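Local atomic coordinates of fusion DH (PDB entry 6K97), a protein that joins, as an engineered fusion, parts of the split dehydratase domain of cremimycin biosynthesis, and probably removes water from carrier-bound polyketide intermediates. Residues L292-T297 and V304-V309. Sequence-based numbering, arbitrary orientation.
Sequences LRVHIT and VSLSAV
Thr297 OG1 (chi1 63°) and Ser305 OG (chi1 74°) both sit in the crowded position between backbone N and carbonyl carbon, which turns the hydroxyls tip to tip. Ser305 OG gives a weak hydrogen bond to Thr297 OG1, 3.1 Å, laid over a hydrogen-bonded antiparallel pair. Beneath it, Ser305 N reaches Thr297 O at 2.8 Å, nearly along the C=O axis, and Thr297 N returns a bond to Ser305 O. The same two-bond pattern recurs at His295–Ser307, where His295 N lies 2.8 Å from Ser307 O and the return bond from Ser307 N to His295 O is longer and more bent, and at Arg293–Val309, likewise bonded both ways, where Arg293 N lies 2.9 Å from Val309 O. The strand directions differ by 158°, as expected of a twisted beta hairpin.

The intervening non-hydrogen-bonded pairs put apolar groups on the opposite face. Val294 holds CG1 anti to its backbone N, leaving CG2 to meet Ala308 CB at 3.9 Å. Leu306 CB, on the same face, lies 4.3 Å from Ile296 CG1. The Ile296 and Val304 side chains, diagonal neighbours, cross obliquely, with Ile296 CG2 3.8 Å from Val304 CB. This face packs on helix 252-266, with Val294 on Ala258 and Leu306 on Leu259, the sheet-on-helix packing of a hotdog fold; both strands lie in the predicted C-terminal hotdog.

On the mainly polar face, which also carries Val309, Arg293 bends at chi3 and makes a salt bridge with Asp233, while His295 stacks on Tyr231 and bonds through NE2 to Asp229, a carboxylate that would probably favour a protonated imidazole. Chemically, six backbone bonds set the register, while the side chains separate a greasy, helix-facing side from a mainly polar one.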
ATOM      1  N   LEU A 292     -15.488 -25.699 -16.912  1.00 37.69           N
ATOM      2  CA  LEU A 292     -16.748 -25.538 -16.217  1.00 36.98           C
ATOM      3  C   LEU A 292     -17.963 -25.980 -17.019  1.00 37.87           C
ATOM      4  O   LEU A 292     -18.007 -25.800 -18.222  1.00 37.64           O
ATOM      5  CB  LEU A 292     -16.926 -24.075 -15.878  1.00 37.45           C
ATOM      6  CG  LEU A 292     -15.922 -23.382 -14.943  1.00 38.07           C
ATOM      7  CD1 LEU A 292     -16.408 -21.973 -14.747  1.00 39.05           C
ATOM      8  CD2 LEU A 292     -15.825 -24.015 -13.578  1.00 37.70           C
ATOM      9  N   ARG A 293     -18.927 -26.595 -16.339  1.00 41.22           N
ATOM     10  CA  ARG A 293     -20.259 -26.798 -16.853  1.00 43.86           C
ATOM     11  C   ARG A 293     -21.121 -25.798 -16.124  1.00 42.71           C
ATOM     12  O   ARG A 293     -21.176 -25.773 -14.880  1.00 40.27           O
ATOM     13  CB  ARG A 293     -20.769 -28.219 -16.601  1.00 51.78           C
ATOM     14  CG  ARG A 293     -19.889 -29.323 -17.210  1.00 62.94           C
ATOM     15  CD  ARG A 293     -20.678 -30.617 -17.428  1.00 71.77           C
ATOM     16  NE  ARG A 293     -21.965 -30.309 -18.094  1.00 79.69           N
ATOM     17  CZ  ARG A 293     -22.245 -30.469 -19.378  1.00 74.68           C
ATOM     18  NH1 ARG A 293     -21.364 -30.987 -20.223  1.00 67.04           N
ATOM     19  NH2 ARG A 293     -23.442 -30.113 -19.810  1.00 85.89           N
ATOM     20  N   VAL A 294     -21.826 -24.987 -16.904  1.00 40.99           N
ATOM     21  CA  VAL A 294     -22.451 -23.800 -16.388  1.00 41.50           C
ATOM     22  C   VAL A 294     -23.953 -23.769 -16.616  1.00 41.46           C
ATOM     23  O   VAL A 294     -24.419 -23.928 -17.731  1.00 44.22           O
ATOM     24  CB  VAL A 294     -21.834 -22.608 -17.096  1.00 42.30           C
ATOM     25  CG1 VAL A 294     -22.513 -21.335 -16.670  1.00 45.06           C
ATOM     26  CG2 VAL A 294     -20.367 -22.533 -16.770  1.00 41.12           C
ATOM     27  N   HIS A 295     -24.705 -23.523 -15.567  1.00 40.07           N
ATOM     28  CA  HIS A 295     -26.152 -23.351 -15.686  1.00 40.57           C
ATOM     29  C   HIS A 295     -26.437 -21.865 -15.615  1.00 37.87           C
ATOM     30  O   HIS A 295     -26.138 -21.208 -14.603  1.00 35.58           O
ATOM     31  CB  HIS A 295     -26.860 -24.123 -14.554  1.00 42.77           C
ATOM     32  CG  HIS A 295     -28.357 -24.138 -14.644  1.00 45.69           C
ATOM     33  ND1 HIS A 295     -29.151 -24.735 -13.681  1.00 49.79           N
ATOM     34  CD2 HIS A 295     -29.213 -23.621 -15.557  1.00 48.25           C
ATOM     35  CE1 HIS A 295     -30.426 -24.606 -14.007  1.00 46.97           C
ATOM     36  NE2 HIS A 295     -30.492 -23.941 -15.145  1.00 48.07           N
ATOM     37  N   ILE A 296     -26.977 -21.321 -16.702  1.00 38.35           N
ATOM     38  CA  ILE A 296     -27.385 -19.910 -16.754  1.00 38.72           C
ATOM     39  C   ILE A 296     -28.889 -19.782 -16.747  1.00 39.25           C
ATOM     40  O   ILE A 296     -29.545 -20.433 -17.558  1.00 43.63           O
ATOM     41  CB  ILE A 296     -26.874 -19.256 -18.043  1.00 40.51           C
ATOM     42  CG1 ILE A 296     -25.367 -19.470 -18.141  1.00 40.40           C
ATOM     43  CG2 ILE A 296     -27.210 -17.749 -18.075  1.00 41.06           C
ATOM     44  CD1 ILE A 296     -24.739 -19.047 -19.456  1.00 41.13           C
ATOM     45  N   THR A 297     -29.431 -18.973 -15.842  1.00 39.07           N
ATOM     46  CA  THR A 297     -30.897 -18.676 -15.774  1.00 42.26           C
ATOM     47  C   THR A 297     -31.167 -17.162 -15.793  1.00 43.93           C
ATOM     48  O   THR A 297     -30.370 -16.384 -15.262  1.00 44.27           O
ATOM     49  CB  THR A 297     -31.549 -19.231 -14.495  1.00 41.78           C
ATOM     50  OG1 THR A 297     -30.964 -18.581 -13.363  1.00 44.68           O
ATOM     51  CG2 THR A 297     -31.279 -20.735 -14.359  1.00 44.45           C
ATOM     52  N   VAL A 304     -28.660 -12.072 -15.777  1.00 33.33           N
ATOM     53  CA  VAL A 304     -28.711 -13.508 -15.617  1.00 33.01           C
ATOM     54  C   VAL A 304     -28.019 -13.930 -14.349  1.00 33.25           C
ATOM     55  O   VAL A 304     -27.278 -13.154 -13.715  1.00 33.34           O
ATOM     56  CB  VAL A 304     -28.028 -14.253 -16.779  1.00 33.84           C
ATOM     57  CG1 VAL A 304     -28.763 -13.959 -18.084  1.00 34.20           C
ATOM     58  CG2 VAL A 304     -26.545 -13.969 -16.862  1.00 32.16           C
ATOM     59  N   SER A 305     -28.302 -15.135 -13.917  1.00 34.22           N
ATOM     60  CA  SER A 305     -27.494 -15.642 -12.833  1.00 36.84           C
ATOM     61  C   SER A 305     -26.896 -16.929 -13.286  1.00 34.06           C
ATOM     62  O   SER A 305     -27.349 -17.512 -14.260  1.00 33.87           O
ATOM     63  CB  SER A 305     -28.291 -15.745 -11.535  1.00 37.91           C
ATOM     64  OG  SER A 305     -29.139 -16.813 -11.603  1.00 43.99           O
ATOM     65  N   LEU A 306     -25.888 -17.376 -12.584  1.00 33.36           N
ATOM     66  CA  LEU A 306     -25.298 -18.630 -12.942  1.00 36.45           C
ATOM     67  C   LEU A 306     -24.636 -19.414 -11.823  1.00 36.42           C
ATOM     68  O   LEU A 306     -24.358 -18.926 -10.714  1.00 34.06           O
ATOM     69  CB  LEU A 306     -24.343 -18.413 -14.076  1.00 41.10           C
ATOM     70  CG  LEU A 306     -23.140 -17.524 -13.834  1.00 41.86           C
ATOM     71  CD1 LEU A 306     -21.967 -18.359 -13.391  1.00 46.29           C
ATOM     72  CD2 LEU A 306     -22.794 -16.800 -15.112  1.00 41.46           C
ATOM     73  N   SER A 307     -24.386 -20.659 -12.164  1.00 36.97           N
ATOM     74  CA  SER A 307     -23.969 -21.686 -11.212  1.00 39.35           C
ATOM     75  C   SER A 307     -23.059 -22.627 -12.010  1.00 35.83           C
ATOM     76  O   SER A 307     -23.334 -22.923 -13.175  1.00 33.50           O
ATOM     77  CB  SER A 307     -25.243 -22.372 -10.778  1.00 39.84           C
ATOM     78  OG  SER A 307     -25.002 -23.348  -9.863  1.00 42.41           O
ATOM     79  N   ALA A 308     -21.953 -23.050 -11.435  1.00 35.16           N
ATOM     80  CA  ALA A 308     -21.034 -23.861 -12.198  1.00 35.30           C
ATOM     81  C   ALA A 308     -20.278 -24.925 -11.416  1.00 36.06           C
ATOM     82  O   ALA A 308     -19.711 -24.643 -10.388  1.00 44.08           O
ATOM     83  CB  ALA A 308     -20.061 -22.957 -12.873  1.00 35.35           C
ATOM     84  N   VAL A 309     -20.201 -26.119 -11.964  1.00 34.86           N
ATOM     85  CA  VAL A 309     -19.416 -27.194 -11.405  1.00 34.96           C
ATOM     86  C   VAL A 309     -18.246 -27.464 -12.376  1.00 37.82           C
ATOM     87  O   VAL A 309     -18.238 -26.936 -13.495  1.00 37.69           O
ATOM     88  CB  VAL A 309     -20.295 -28.459 -11.204  1.00 35.89           C
ATOM     89  CG1 VAL A 309     -21.530 -28.134 -10.367  1.00 33.68           C
ATOM     90  CG2 VAL A 309     -20.734 -29.049 -12.554  1.00 34.79           C
TER